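Local atomic coordinates of possible protein of nuclear scaffold (Encephalitozoon cuniculi, PDB entry 3KAE), a protein that is the anaphase-promoting complex subunit Cdc27, whose N-terminal tetratricopeptide repeat domain forms a homodimer and probably mediates protein binding. Residues C[143-148]-C[175-180]; C[149-154]-C[211-216]; C[155-160]-C[186-191]. All coordinates share one frame; numbering follows the deposited sequence.

Interaction 1 (C[143-148]-C[175-180]); sequences KSFLFS and GIEEEY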
ATOM      1  N   LYS C 143      17.946 -14.845 -11.424  1.00 71.42           N
ATOM      2  CA  LYS C 143      17.386 -15.585 -10.308  1.00 68.66           C
ATOM      3  C   LYS C 143      15.893 -15.825 -10.474  1.00 62.48           C
ATOM      4  O   LYS C 143      15.390 -16.889 -10.126  1.00 60.61           O
ATOM      5  CB  LYS C 143      17.668 -14.887  -8.971  1.00 78.61           C
ATOM      6  CG  LYS C 143      17.066 -15.624  -7.770  1.00 54.56           C
ATOM      7  CD  LYS C 143      17.929 -15.487  -6.530  1.00 67.15           C
ATOM      8  CE  LYS C 143      17.166 -15.968  -5.298  1.00 84.29           C
ATOM      9  NZ  LYS C 143      18.075 -16.143  -4.134  1.00111.75           N
ATOM     10  N   SER C 144      15.182 -14.845 -11.019  1.00 53.15           N
ATOM     11  CA  SER C 144      13.735 -14.909 -10.992  1.00 55.32           C
ATOM     12  C   SER C 144      13.096 -13.847 -11.865  1.00 61.95           C
ATOM     13  O   SER C 144      13.648 -12.754 -12.030  1.00 67.86           O
ATOM     14  CB  SER C 144      13.254 -14.757  -9.538  1.00 52.29           C
ATOM     15  OG  SER C 144      11.853 -14.592  -9.474  1.00 64.22           O
ATOM     16  N   PHE C 145      11.928 -14.175 -12.419  1.00 44.11           N
ATOM     17  CA  PHE C 145      11.157 -13.210 -13.196  1.00 50.23           C
ATOM     18  C   PHE C 145      10.658 -12.073 -12.301  1.00 49.41           C
ATOM     19  O   PHE C 145       9.954 -12.311 -11.335  1.00 53.24           O
ATOM     20  CB  PHE C 145       9.953 -13.886 -13.879  1.00 62.77           C
ATOM     21  CG  PHE C 145       9.022 -12.915 -14.576  1.00 75.09           C
ATOM     22  CD1 PHE C 145       8.147 -12.122 -13.848  1.00 61.33           C
ATOM     23  CD2 PHE C 145       9.015 -12.801 -15.961  1.00 71.38           C
ATOM     24  CE1 PHE C 145       7.300 -11.220 -14.479  1.00 46.69           C
ATOM     25  CE2 PHE C 145       8.155 -11.909 -16.593  1.00 65.20           C
ATOM     26  CZ  PHE C 145       7.300 -11.111 -15.838  1.00 63.58           C
ATOM     27  N   LEU C 146      11.030 -10.847 -12.645  1.00 49.37           N
ATOM     28  CA  LEU C 146      10.387  -9.666 -12.104  1.00 47.26           C
ATOM     29  C   LEU C 146      10.128  -8.728 -13.271  1.00 56.17           C
ATOM     30  O   LEU C 146      10.833  -8.775 -14.283  1.00 61.43           O
ATOM     31  CB  LEU C 146      11.251  -8.971 -11.038  1.00 41.04           C
ATOM     32  CG  LEU C 146      11.595  -9.781  -9.773  1.00 47.65           C
ATOM     33  CD1 LEU C 146      12.485  -8.991  -8.881  1.00 46.45           C
ATOM     34  CD2 LEU C 146      10.362 -10.248  -9.005  1.00 40.16           C
ATOM     35  N   PHE C 147       9.115  -7.884 -13.120  1.00 45.68           N
ATOM     36  CA  PHE C 147       8.616  -7.038 -14.189  1.00 49.06           C
ATOM     37  C   PHE C 147       9.597  -6.000 -14.689  1.00 54.37           C
ATOM     38  O   PHE C 147       9.725  -5.805 -15.901  1.00 42.89           O
ATOM     39  CB  PHE C 147       7.321  -6.351 -13.764  1.00 47.06           C
ATOM     40  CG  PHE C 147       6.778  -5.384 -14.784  1.00 46.12           C
ATOM     41  CD1 PHE C 147       7.092  -4.026 -14.716  1.00 44.85           C
ATOM     42  CD2 PHE C 147       5.936  -5.829 -15.798  1.00 47.56           C
ATOM     43  CE1 PHE C 147       6.580  -3.135 -15.651  1.00 51.93           C
ATOM     44  CE2 PHE C 147       5.411  -4.944 -16.731  1.00 47.60           C
ATOM     45  CZ  PHE C 147       5.738  -3.598 -16.662  1.00 50.15           C
ATOM     46  N   SER C 148      10.271  -5.309 -13.777  1.00 45.37           N
ATOM     47  CA  SER C 148      11.159  -4.240 -14.218  1.00 54.08           C
ATOM     48  C   SER C 148      12.430  -4.701 -14.962  1.00 48.03           C
ATOM     49  O   SER C 148      12.806  -4.086 -15.951  1.00 40.60           O
ATOM     50  CB  SER C 148      11.519  -3.292 -13.074  1.00 39.28           C
ATOM     51  OG  SER C 148      11.848  -2.017 -13.605  1.00 54.42           O
ATOM     52  N   GLY C 175       7.180 -21.427 -17.037  1.00 94.19           N
ATOM     53  CA  GLY C 175       6.090 -20.585 -16.591  1.00 97.57           C
ATOM     54  C   GLY C 175       5.440 -19.828 -17.722  1.00 93.81           C
ATOM     55  O   GLY C 175       6.021 -19.693 -18.807  1.00 80.08           O
ATOM     56  N   ILE C 176       4.226 -19.342 -17.471  1.00 79.17           N
ATOM     57  CA  ILE C 176       3.518 -18.554 -18.468  1.00 72.95           C
ATOM     58  C   ILE C 176       4.252 -17.241 -18.695  1.00 72.53           C
ATOM     59  O   ILE C 176       4.272 -16.705 -19.799  1.00 73.94           O
ATOM     60  CB  ILE C 176       2.047 -18.305 -18.082  1.00 75.66           C
ATOM     61  CG1 ILE C 176       1.461 -17.155 -18.907  1.00 73.27           C
ATOM     62  CG2 ILE C 176       1.939 -18.021 -16.604  1.00 82.29           C
ATOM     63  CD1 ILE C 176      -0.053 -17.092 -18.902  1.00 67.27           C
ATOM     64  N   GLU C 177       4.880 -16.729 -17.649  1.00 77.25           N
ATOM     65  CA  GLU C 177       5.639 -15.498 -17.789  1.00 78.47           C
ATOM     66  C   GLU C 177       6.944 -15.738 -18.548  1.00 71.54           C
ATOM     67  O   GLU C 177       7.402 -14.868 -19.283  1.00 65.12           O
ATOM     68  CB  GLU C 177       5.895 -14.838 -16.424  1.00 74.64           C
ATOM     69  CG  GLU C 177       6.932 -15.524 -15.539  1.00 77.14           C
ATOM     70  CD  GLU C 177       6.368 -16.689 -14.747  1.00 84.29           C
ATOM     71  OE1 GLU C 177       5.359 -17.291 -15.171  1.00 93.35           O
ATOM     72  OE2 GLU C 177       6.946 -17.011 -13.692  1.00 79.96           O
ATOM     73  N   GLU C 178       7.536 -16.917 -18.380  1.00 86.48           N
ATOM     74  CA  GLU C 178       8.788 -17.226 -19.068  1.00 95.86           C
ATOM     75  C   GLU C 178       8.514 -17.452 -20.549  1.00 79.16           C
ATOM     76  O   GLU C 178       9.345 -17.157 -21.402  1.00 74.62           O
ATOM     77  CB  GLU C 178       9.488 -18.429 -18.425  1.00 99.95           C
ATOM     78  CG  GLU C 178       9.622 -18.345 -16.893  1.00 89.88           C
ATOM     79  CD  GLU C 178      10.523 -17.208 -16.415  1.00101.63           C
ATOM     80  OE1 GLU C 178      11.226 -16.606 -17.257  1.00 88.74           O
ATOM     81  OE2 GLU C 178      10.528 -16.916 -15.190  1.00 95.21           O
ATOM     82  N   GLU C 179       7.321 -17.952 -20.845  1.00 61.27           N
ATOM     83  CA  GLU C 179       6.845 -18.056 -22.221  1.00 56.70           C
ATOM     84  C   GLU C 179       6.598 -16.668 -22.813  1.00 63.94           C
ATOM     85  O   GLU C 179       6.808 -16.439 -23.998  1.00 62.70           O
ATOM     86  CB  GLU C 179       5.563 -18.884 -22.264  1.00 51.87           C
ATOM     87  CG  GLU C 179       4.819 -18.802 -23.578  1.00 90.88           C
ATOM     88  CD  GLU C 179       3.628 -19.731 -23.617  1.00101.06           C
ATOM     89  OE1 GLU C 179       3.418 -20.455 -22.617  1.00102.80           O
ATOM     90  OE2 GLU C 179       2.909 -19.730 -24.642  1.00 99.39           O
ATOM     91  N   TYR C 180       6.153 -15.736 -21.976  1.00 67.47           N
ATOM     92  CA  TYR C 180       5.907 -14.375 -22.434  1.00 46.00           C
ATOM     93  C   TYR C 180       7.213 -13.718 -22.851  1.00 59.42           C
ATOM     94  O   TYR C 180       7.275 -12.966 -23.831  1.00 51.13           O
ATOM     95  CB  TYR C 180       5.226 -13.549 -21.350  1.00 66.31           C
ATOM     96  CG  TYR C 180       5.408 -12.057 -21.501  1.00 49.21           C
ATOM     97  CD1 TYR C 180       6.472 -11.409 -20.898  1.00 48.85           C
ATOM     98  CD2 TYR C 180       4.511 -11.292 -22.239  1.00 60.57           C
ATOM     99  CE1 TYR C 180       6.643 -10.034 -21.021  1.00 45.62           C
ATOM    100  CE2 TYR C 180       4.680  -9.918 -22.378  1.00 42.19           C
ATOM    101  CZ  TYR C 180       5.749  -9.303 -21.763  1.00 48.42           C
ATOM    102  OH  TYR C 180       5.916  -7.952 -21.888  1.00 49.53           O
TER

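Interaction 2 (C[149-154]-C[211-216]); sequences PVENLL and ISNAAR. With GOL (glycerol), chain G.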
ATOM      1  N   PRO C 149      13.119  -5.736 -14.448  1.00 49.42           N
ATOM      2  CA  PRO C 149      14.268  -6.273 -15.187  1.00 49.93           C
ATOM      3  C   PRO C 149      13.832  -6.822 -16.568  1.00 63.31           C
ATOM      4  O   PRO C 149      14.449  -6.501 -17.593  1.00 48.86           O
ATOM      5  CB  PRO C 149      14.788  -7.393 -14.267  1.00 42.83           C
ATOM      6  CG  PRO C 149      14.320  -7.007 -12.911  1.00 54.00           C
ATOM      7  CD  PRO C 149      12.986  -6.343 -13.110  1.00 43.08           C
ATOM      8  N   VAL C 150      12.762  -7.612 -16.587  1.00 51.29           N
ATOM      9  CA  VAL C 150      12.240  -8.161 -17.828  1.00 48.22           C
ATOM     10  C   VAL C 150      11.894  -7.076 -18.857  1.00 53.90           C
ATOM     11  O   VAL C 150      12.373  -7.127 -19.996  1.00 48.80           O
ATOM     12  CB  VAL C 150      11.026  -9.084 -17.587  1.00 52.36           C
ATOM     13  CG1 VAL C 150      10.357  -9.448 -18.911  1.00 52.01           C
ATOM     14  CG2 VAL C 150      11.468 -10.339 -16.857  1.00 41.26           C
ATOM     15  N   GLU C 151      11.086  -6.089 -18.465  1.00 46.83           N
ATOM     16  CA  GLU C 151      10.666  -5.064 -19.427  1.00 45.81           C
ATOM     17  C   GLU C 151      11.813  -4.186 -19.939  1.00 44.31           C
ATOM     18  O   GLU C 151      11.800  -3.746 -21.095  1.00 46.09           O
ATOM     19  CB  GLU C 151       9.504  -4.219 -18.889  1.00 39.85           C
ATOM     20  CG  GLU C 151       8.205  -5.020 -18.753  1.00 57.91           C
ATOM     21  CD  GLU C 151       7.662  -5.496 -20.119  1.00 71.85           C
ATOM     22  OE1 GLU C 151       7.208  -4.658 -20.930  1.00 61.82           O
ATOM     23  OE2 GLU C 151       7.681  -6.712 -20.384  1.00 48.92           O
ATOM     24  N   ASN C 152      12.796  -3.946 -19.072  1.00 43.55           N
ATOM     25  CA  ASN C 152      13.953  -3.128 -19.407  1.00 44.18           C
ATOM     26  C   ASN C 152      14.964  -3.881 -20.258  1.00 60.81           C
ATOM     27  O   ASN C 152      15.628  -3.288 -21.111  1.00 47.06           O
ATOM     28  CB  ASN C 152      14.651  -2.595 -18.145  1.00 50.57           C
ATOM     29  CG  ASN C 152      13.972  -1.374 -17.592  1.00 57.21           C
ATOM     30  OD1 ASN C 152      14.203  -0.263 -18.058  1.00 47.14           O
ATOM     31  ND2 ASN C 152      13.101  -1.576 -16.608  1.00 40.94           N
ATOM     32  N   LEU C 153      15.098  -5.175 -19.989  1.00 59.26           N
ATOM     33  CA  LEU C 153      15.989  -6.014 -20.762  1.00 57.54           C
ATOM     34  C   LEU C 153      15.409  -6.274 -22.153  1.00 64.58           C
ATOM     35  O   LEU C 153      16.134  -6.241 -23.158  1.00 53.83           O
ATOM     36  CB  LEU C 153      16.294  -7.311 -20.017  1.00 55.14           C
ATOM     37  CG  LEU C 153      17.223  -7.097 -18.818  1.00 60.47           C
ATOM     38  CD1 LEU C 153      17.519  -8.418 -18.111  1.00 66.46           C
ATOM     39  CD2 LEU C 153      18.515  -6.413 -19.253  1.00 53.58           C
ATOM     40  N   LEU C 154      14.101  -6.503 -22.224  1.00 47.71           N
ATOM     41  CA  LEU C 154      13.456  -6.622 -23.519  1.00 49.11           C
ATOM     42  C   LEU C 154      13.623  -5.329 -24.313  1.00 61.78           C
ATOM     43  O   LEU C 154      14.028  -5.330 -25.480  1.00 64.75           O
ATOM     44  CB  LEU C 154      11.987  -6.979 -23.374  1.00 42.93           C
ATOM     45  CG  LEU C 154      11.688  -8.390 -22.864  1.00 58.24           C
ATOM     46  CD1 LEU C 154      10.187  -8.610 -22.783  1.00 47.58           C
ATOM     47  CD2 LEU C 154      12.339  -9.456 -23.730  1.00 62.19           C
ATOM     48  N   ILE C 211       1.357  -6.795 -26.989  1.00 55.18           N
ATOM     49  CA  ILE C 211       0.983  -5.895 -28.064  1.00 58.31           C
ATOM     50  C   ILE C 211       1.546  -4.482 -27.877  1.00 67.54           C
ATOM     51  O   ILE C 211       1.913  -3.824 -28.856  1.00 61.97           O
ATOM     52  CB  ILE C 211      -0.544  -5.830 -28.237  1.00 63.28           C
ATOM     53  CG1 ILE C 211      -1.133  -7.240 -28.357  1.00 60.03           C
ATOM     54  CG2 ILE C 211      -0.914  -4.976 -29.443  1.00 51.51           C
ATOM     55  CD1 ILE C 211      -0.400  -8.118 -29.291  1.00 54.06           C
ATOM     56  N   SER C 212       1.594  -4.006 -26.631  1.00 51.90           N
ATOM     57  CA  SER C 212       2.178  -2.691 -26.351  1.00 63.21           C
ATOM     58  C   SER C 212       3.662  -2.694 -26.750  1.00 58.69           C
ATOM     59  O   SER C 212       4.154  -1.790 -27.430  1.00 46.90           O
ATOM     60  CB  SER C 212       2.016  -2.305 -24.868  1.00 61.75           C
ATOM     61  OG  SER C 212       0.654  -2.065 -24.563  1.00 68.02           O
ATOM     62  N   ASN C 213       4.384  -3.718 -26.327  1.00 44.67           N
ATOM     63  CA  ASN C 213       5.772  -3.791 -26.669  1.00 45.04           C
ATOM     64  C   ASN C 213       5.901  -3.927 -28.205  1.00 58.13           C
ATOM     65  O   ASN C 213       6.775  -3.314 -28.824  1.00 56.77           O
ATOM     66  CB  ASN C 213       6.441  -4.931 -25.918  1.00 44.24           C
ATOM     67  CG  ASN C 213       6.689  -4.594 -24.449  1.00 51.57           C
ATOM     68  OD1 ASN C 213       6.747  -3.425 -24.075  1.00 53.23           O
ATOM     69  ND2 ASN C 213       6.842  -5.616 -23.620  1.00 42.52           N
ATOM     70  N   ALA C 214       5.002  -4.702 -28.816  1.00 68.57           N
ATOM     71  CA  ALA C 214       4.981  -4.860 -30.275  1.00 62.21           C
ATOM     72  C   ALA C 214       4.916  -3.503 -30.961  1.00 69.25           C
ATOM     73  O   ALA C 214       5.717  -3.212 -31.849  1.00 65.97           O
ATOM     74  CB  ALA C 214       3.796  -5.754 -30.737  1.00 52.12           C
ATOM     75  N   ALA C 215       3.959  -2.679 -30.540  1.00 68.68           N
ATOM     76  CA  ALA C 215       3.751  -1.360 -31.121  1.00 66.67           C
ATOM     77  C   ALA C 215       5.029  -0.524 -31.059  1.00 66.70           C
ATOM     78  O   ALA C 215       5.323   0.252 -31.965  1.00 66.74           O
ATOM     79  CB  ALA C 215       2.610  -0.658 -30.415  1.00 59.92           C
ATOM     80  N   ARG C 216       5.793  -0.713 -29.991  1.00 68.39           N
ATOM     81  CA  ARG C 216       7.000   0.058 -29.745  1.00 69.49           C
ATOM     82  C   ARG C 216       8.085  -0.395 -30.705  1.00 72.06           C
ATOM     83  O   ARG C 216       8.781   0.417 -31.315  1.00 66.58           O
ATOM     84  CB  ARG C 216       7.458  -0.146 -28.293  1.00 78.14           C
ATOM     85  CG  ARG C 216       8.752   0.545 -27.925  1.00 80.23           C
ATOM     86  CD  ARG C 216       9.216   0.051 -26.575  1.00100.71           C
ATOM     87  NE  ARG C 216       9.541  -1.371 -26.618  1.00112.51           N
ATOM     88  CZ  ARG C 216       9.524  -2.174 -25.559  1.00111.85           C
ATOM     89  NH1 ARG C 216       9.182  -1.693 -24.368  1.00117.55           N
ATOM     90  NH2 ARG C 216       9.845  -3.457 -25.693  1.00 81.97           N
TER
HETATM   91  C1  GOL G 244       6.549  -1.344 -20.706  1.00 88.35           C
HETATM   92  O1  GOL G 244       6.904  -1.824 -19.428  1.00 90.71           O
HETATM   93  C2  GOL G 244       5.225  -1.967 -21.119  1.00 89.54           C
HETATM   94  O2  GOL G 244       4.529  -2.383 -19.970  1.00102.34           O
HETATM   95  C3  GOL G 244       4.398  -0.933 -21.871  1.00101.17           C
HETATM   96  O3  GOL G 244       4.716  -1.000 -23.244  1.00102.25           O
HETATM   97  O   HOH W   1       9.285  -3.525 -22.349  1.00 49.89           O

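Interaction 3 (C[155-160]-C[186-191]); sequences LENKVP and EFHESL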
ATOM      1  N   LEU C 155      13.310  -4.220 -23.669  1.00 65.07           N
ATOM      2  CA  LEU C 155      13.448  -2.908 -24.282  1.00 59.33           C
ATOM      3  C   LEU C 155      14.841  -2.690 -24.871  1.00 63.98           C
ATOM      4  O   LEU C 155      14.981  -2.109 -25.949  1.00 71.86           O
ATOM      5  CB  LEU C 155      13.140  -1.824 -23.245  1.00 66.59           C
ATOM      6  CG  LEU C 155      13.359  -0.381 -23.680  1.00 69.22           C
ATOM      7  CD1 LEU C 155      12.377  -0.030 -24.764  1.00 62.95           C
ATOM      8  CD2 LEU C 155      13.219   0.574 -22.496  1.00 79.35           C
ATOM      9  N   GLU C 156      15.869  -3.163 -24.168  1.00 55.68           N
ATOM     10  CA  GLU C 156      17.252  -2.969 -24.602  1.00 74.00           C
ATOM     11  C   GLU C 156      17.748  -4.117 -25.479  1.00 79.49           C
ATOM     12  O   GLU C 156      18.897  -4.119 -25.905  1.00 87.24           O
ATOM     13  CB  GLU C 156      18.179  -2.822 -23.389  1.00 72.97           C
ATOM     14  CG  GLU C 156      17.899  -1.602 -22.509  1.00 80.22           C
ATOM     15  CD  GLU C 156      18.202  -0.297 -23.213  1.00 93.80           C
ATOM     16  OE1 GLU C 156      18.869  -0.328 -24.274  1.00109.68           O
ATOM     17  OE2 GLU C 156      17.771   0.760 -22.705  1.00 80.50           O
ATOM     18  N   ASN C 157      16.874  -5.087 -25.732  1.00 62.79           N
ATOM     19  CA  ASN C 157      17.238  -6.312 -26.428  1.00 67.87           C
ATOM     20  C   ASN C 157      18.392  -7.025 -25.729  1.00 80.98           C
ATOM     21  O   ASN C 157      19.042  -7.889 -26.314  1.00 91.25           O
ATOM     22  CB  ASN C 157      17.588  -6.009 -27.889  1.00 68.33           C
ATOM     23  CG  ASN C 157      17.652  -7.264 -28.751  1.00 89.85           C
ATOM     24  OD1 ASN C 157      16.842  -8.188 -28.591  1.00 66.14           O
ATOM     25  ND2 ASN C 157      18.615  -7.298 -29.681  1.00 95.22           N
ATOM     26  N   LYS C 158      18.646  -6.660 -24.475  1.00 73.30           N
ATOM     27  CA  LYS C 158      19.763  -7.235 -23.721  1.00 64.89           C
ATOM     28  C   LYS C 158      19.354  -8.362 -22.764  1.00 59.57           C
ATOM     29  O   LYS C 158      20.041  -8.643 -21.780  1.00 61.66           O
ATOM     30  CB  LYS C 158      20.561  -6.147 -22.980  1.00 52.35           C
ATOM     31  CG  LYS C 158      21.977  -5.920 -23.512  1.00 77.35           C
ATOM     32  CD  LYS C 158      22.017  -4.865 -24.599  1.00 90.08           C
ATOM     33  CE  LYS C 158      21.755  -3.482 -24.032  1.00101.48           C
ATOM     34  NZ  LYS C 158      21.698  -2.429 -25.082  1.00108.02           N
ATOM     35  N   VAL C 159      18.240  -9.013 -23.055  1.00 59.31           N
ATOM     36  CA  VAL C 159      17.828 -10.174 -22.285  1.00 46.54           C
ATOM     37  C   VAL C 159      18.736 -11.364 -22.609  1.00 75.07           C
ATOM     38  O   VAL C 159      19.002 -11.654 -23.772  1.00 73.78           O
ATOM     39  CB  VAL C 159      16.354 -10.514 -22.558  1.00 66.50           C
ATOM     40  CG1 VAL C 159      16.103 -10.582 -24.071  1.00 95.44           C
ATOM     41  CG2 VAL C 159      15.972 -11.799 -21.869  1.00 60.22           C
ATOM     42  N   PRO C 160      19.230 -12.046 -21.572  1.00 87.47           N
ATOM     43  CA  PRO C 160      20.155 -13.180 -21.700  1.00 87.38           C
ATOM     44  C   PRO C 160      19.453 -14.447 -22.168  1.00 85.51           C
ATOM     45  O   PRO C 160      18.494 -14.882 -21.528  1.00 85.69           O
ATOM     46  CB  PRO C 160      20.667 -13.386 -20.262  1.00 84.98           C
ATOM     47  CG  PRO C 160      20.198 -12.197 -19.478  1.00 68.57           C
ATOM     48  CD  PRO C 160      18.952 -11.729 -20.164  1.00 81.25           C
ATOM     49  N   GLU C 186      11.519 -13.537 -29.414  1.00 54.26           N
ATOM     50  CA  GLU C 186      11.301 -13.989 -30.775  1.00 71.02           C
ATOM     51  C   GLU C 186      10.647 -12.925 -31.644  1.00 71.86           C
ATOM     52  O   GLU C 186      11.058 -12.731 -32.801  1.00 66.96           O
ATOM     53  CB  GLU C 186      10.462 -15.265 -30.815  1.00 70.48           C
ATOM     54  CG  GLU C 186      10.210 -15.750 -32.239  1.00 78.91           C
ATOM     55  CD  GLU C 186       9.301 -16.968 -32.310  1.00105.78           C
ATOM     56  OE1 GLU C 186       9.125 -17.647 -31.275  1.00102.46           O
ATOM     57  OE2 GLU C 186       8.761 -17.241 -33.405  1.00114.80           O
ATOM     58  N   PHE C 187       9.626 -12.255 -31.105  1.00 62.48           N
ATOM     59  CA  PHE C 187       8.902 -11.288 -31.909  1.00 56.16           C
ATOM     60  C   PHE C 187       9.824 -10.136 -32.271  1.00 65.96           C
ATOM     61  O   PHE C 187       9.734  -9.583 -33.371  1.00 67.67           O
ATOM     62  CB  PHE C 187       7.646 -10.763 -31.220  1.00 75.44           C
ATOM     63  CG  PHE C 187       7.036  -9.582 -31.923  1.00 74.87           C
ATOM     64  CD1 PHE C 187       7.390  -8.289 -31.564  1.00 53.85           C
ATOM     65  CD2 PHE C 187       6.156  -9.769 -32.995  1.00 61.10           C
ATOM     66  CE1 PHE C 187       6.856  -7.198 -32.230  1.00 58.56           C
ATOM     67  CE2 PHE C 187       5.611  -8.687 -33.658  1.00 58.11           C
ATOM     68  CZ  PHE C 187       5.959  -7.391 -33.273  1.00 62.57           C
ATOM     69  N   HIS C 188      10.717  -9.786 -31.352  1.00 63.75           N
ATOM     70  CA  HIS C 188      11.602  -8.657 -31.578  1.00 67.70           C
ATOM     71  C   HIS C 188      12.402  -8.859 -32.862  1.00 81.24           C
ATOM     72  O   HIS C 188      12.548  -7.948 -33.680  1.00 66.53           O
ATOM     73  CB  HIS C 188      12.568  -8.466 -30.419  1.00 57.60           C
ATOM     74  CG  HIS C 188      13.730  -7.591 -30.763  1.00 69.74           C
ATOM     75  ND1 HIS C 188      13.634  -6.215 -30.816  1.00 67.93           N
ATOM     76  CD2 HIS C 188      15.000  -7.894 -31.113  1.00 85.64           C
ATOM     77  CE1 HIS C 188      14.804  -5.709 -31.160  1.00 76.59           C
ATOM     78  NE2 HIS C 188      15.651  -6.709 -31.351  1.00 94.07           N
ATOM     79  N   GLU C 189      12.925 -10.065 -33.032  1.00 99.02           N
ATOM     80  CA  GLU C 189      13.787 -10.356 -34.164  1.00 90.80           C
ATOM     81  C   GLU C 189      13.036 -10.929 -35.365  1.00 89.36           C
ATOM     82  O   GLU C 189      13.597 -11.030 -36.446  1.00 70.30           O
ATOM     83  CB  GLU C 189      14.931 -11.286 -33.744  1.00 90.48           C
ATOM     84  N   SER C 190      11.769 -11.293 -35.193  1.00 91.62           N
ATOM     85  CA  SER C 190      11.027 -11.907 -36.299  1.00 68.34           C
ATOM     86  C   SER C 190       9.762 -11.153 -36.701  1.00 77.08           C
ATOM     87  O   SER C 190       9.235 -11.380 -37.795  1.00 92.82           O
ATOM     88  CB  SER C 190      10.648 -13.356 -35.972  1.00 69.52           C
ATOM     89  OG  SER C 190       9.369 -13.424 -35.345  1.00 73.60           O
ATOM     90  N   LEU C 191       9.265 -10.281 -35.834  1.00 83.08           N
ATOM     91  CA  LEU C 191       8.031  -9.555 -36.113  1.00 74.00           C
ATOM     92  C   LEU C 191       6.890 -10.503 -36.448  1.00 66.60           C
ATOM     93  O   LEU C 191       5.982 -10.141 -37.187  1.00 69.00           O
ATOM     94  CB  LEU C 191       8.217  -8.554 -37.256  1.00 67.50           C
ATOM     95  CG  LEU C 191       9.091  -7.325 -36.984  1.00100.31           C
ATOM     96  CD1 LEU C 191      10.529  -7.726 -36.722  1.00106.80           C
ATOM     97  CD2 LEU C 191       9.016  -6.382 -38.170  1.00108.70           C
TER

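Interaction 1 (C[143-148]-C[175-180])
Phe145 meets Glu177 and Glu178 where the turn between helix 130-143 and helix 147-155 faces the first turn of helix 176-190. Its CB, the first atom out from the backbone, lies 3.4 Å from Glu178 OE2 and also within packing distance of Glu177 CG. With CG anti to the backbone N (chi1 174°), the ring is carried on toward the helix. Its CG and CD2 then sit under the methylene chain of Glu177, the Phe145 CD2 to Glu177 CG distance being 3.5 Å. Further out, Phe145 CE2 moves from Glu177 CG to Glu177 CB, at 3.7 Å, and CZ at the tip stays near the same CB. The aliphatic part of a charged residue thus covers one face of an aromatic ring, Glu177 CG standing over the Phe145 ring in a CH-pi contact offset toward the rim. The Glu177 chain bends at chi2 (-83°), and its carboxylate plane stands almost perpendicular to the ring. Glu178 approaches obliquely; its OE2, which touches Phe145 CB without bonding, is hydrogen-bonded to a glycerol, probably from the crystallisation liquor. No hydrogen bond joins the two segments, so the contact rests on van der Waals and CH-pi packing. It is buried in the helical tetratricopeptide repeat array where the second subunit of the homodimer packs against it: Phe23 of that subunit meets the Phe145 ring and packs edge-to-face on Tyr180, while its Lys8 hydrogen-bonds to Phe145 O. Within its own chain, Leu146 leans on helix 113-126 and Tyr180 on helix 206-220.

Interaction 2 (C[149-154]-C[211-216])
Glu151 reaches across from helix 147-155 and lays its carboxylate nearly coplanar with the amide of Asn213 on helix 206-220, the two planes 15° apart. Its CG lies beside the backbone N (chi1 -68°) and the chain bends again at chi2, which brings the carboxylate to Asn213. Asn213 ND2 donates to Glu151 OE1 over 2.9 Å at 164°, entering on the syn lone pair, with the acceptor in the amide plane. The other oxygen, Glu151 OE2, is probably hydrogen-bonded to Tyr180 OH of helix 176-190, so each is held by a different helix. This is a polar bridge in an all-helical tetratricopeptide repeat array: helices 147-155 and 206-220 both pack on helix 176-190, where Val150 touches Val181 and Ala214 touches Phe187. A water lies 2.8 Å from both Glu151 O and Glu151 OE1 and accepts from Arg216 NH1 in the plane of the guanidinium. Arg216 NH1 is 5.0 Å from Glu151 OE1, not in contact, and its opposite charge would probably help keep the carboxylate ionised; the water bridges the two. A glycerol, probably from the crystallisation liquor, bridges Glu151 and Asn213, with a weak bond from its O1 to Glu151 OE1 and another from its O3 to Asn213 OD1.

Interaction 3 (C[155-160]-C[186-191])
Asn157 and His188 bury nearly equal areas against each other and carry this contact between the end of helix 147-155 and the last turns of helix 176-190. Asn157 OD1 comes obliquely to the imidazole, 3.1 Å from His188 CD2, while Asn157 CG lies 3.3 Å from His188 NE2. The two side chains cross at about a right angle, but the amide and ring planes are only 39° apart. Close approach of polar atoms does not by itself make a hydrogen bond: Asn157 OD1 and His188 NE2 are 3.4 Å apart, and the angle is poor. The contact is therefore one of van der Waals touch between two polar groups. Both residues extend toward each other, His188 CG standing opposite its backbone N across the CA-CB bond (chi1 164°). Asn157 owes its place to a Schellman motif, in which its positive phi (56°) ends the helix and sends the chain into the loop, which turns back so that Val159 packs on Leu153 and Leu154 of helix 147-155. On the other side, Ser190 OG hydrogen-bonds to Glu186 O at 3.1 Å, an added link in the final turn of helix 176-190. The contact lies at the surface. Around it, Phe187 packs on helices 193-200 and 206-220, and His188 O accepts from Arg217 of helix 206-220.

From the N terminus, the chain enters interaction 1 in the turn before helix 147-155, runs through interaction 2 along that helix and reaches interaction 3 just beyond its end. The return segments come in a different order: 175-180, 186-191, then 211-216. Interaction 1 closes a loop that crosses those of both interactions 2 and 3, whereas interaction 3 is nested inside the loop of interaction 2. Interaction 2, which adds helix 206-220, touches both others, through Phe145 with Val150 and Arg216 with Leu155. Interactions 1 and 3, about 7 Å apart at their nearest atoms, share helix 176-190 at opposite ends without touching.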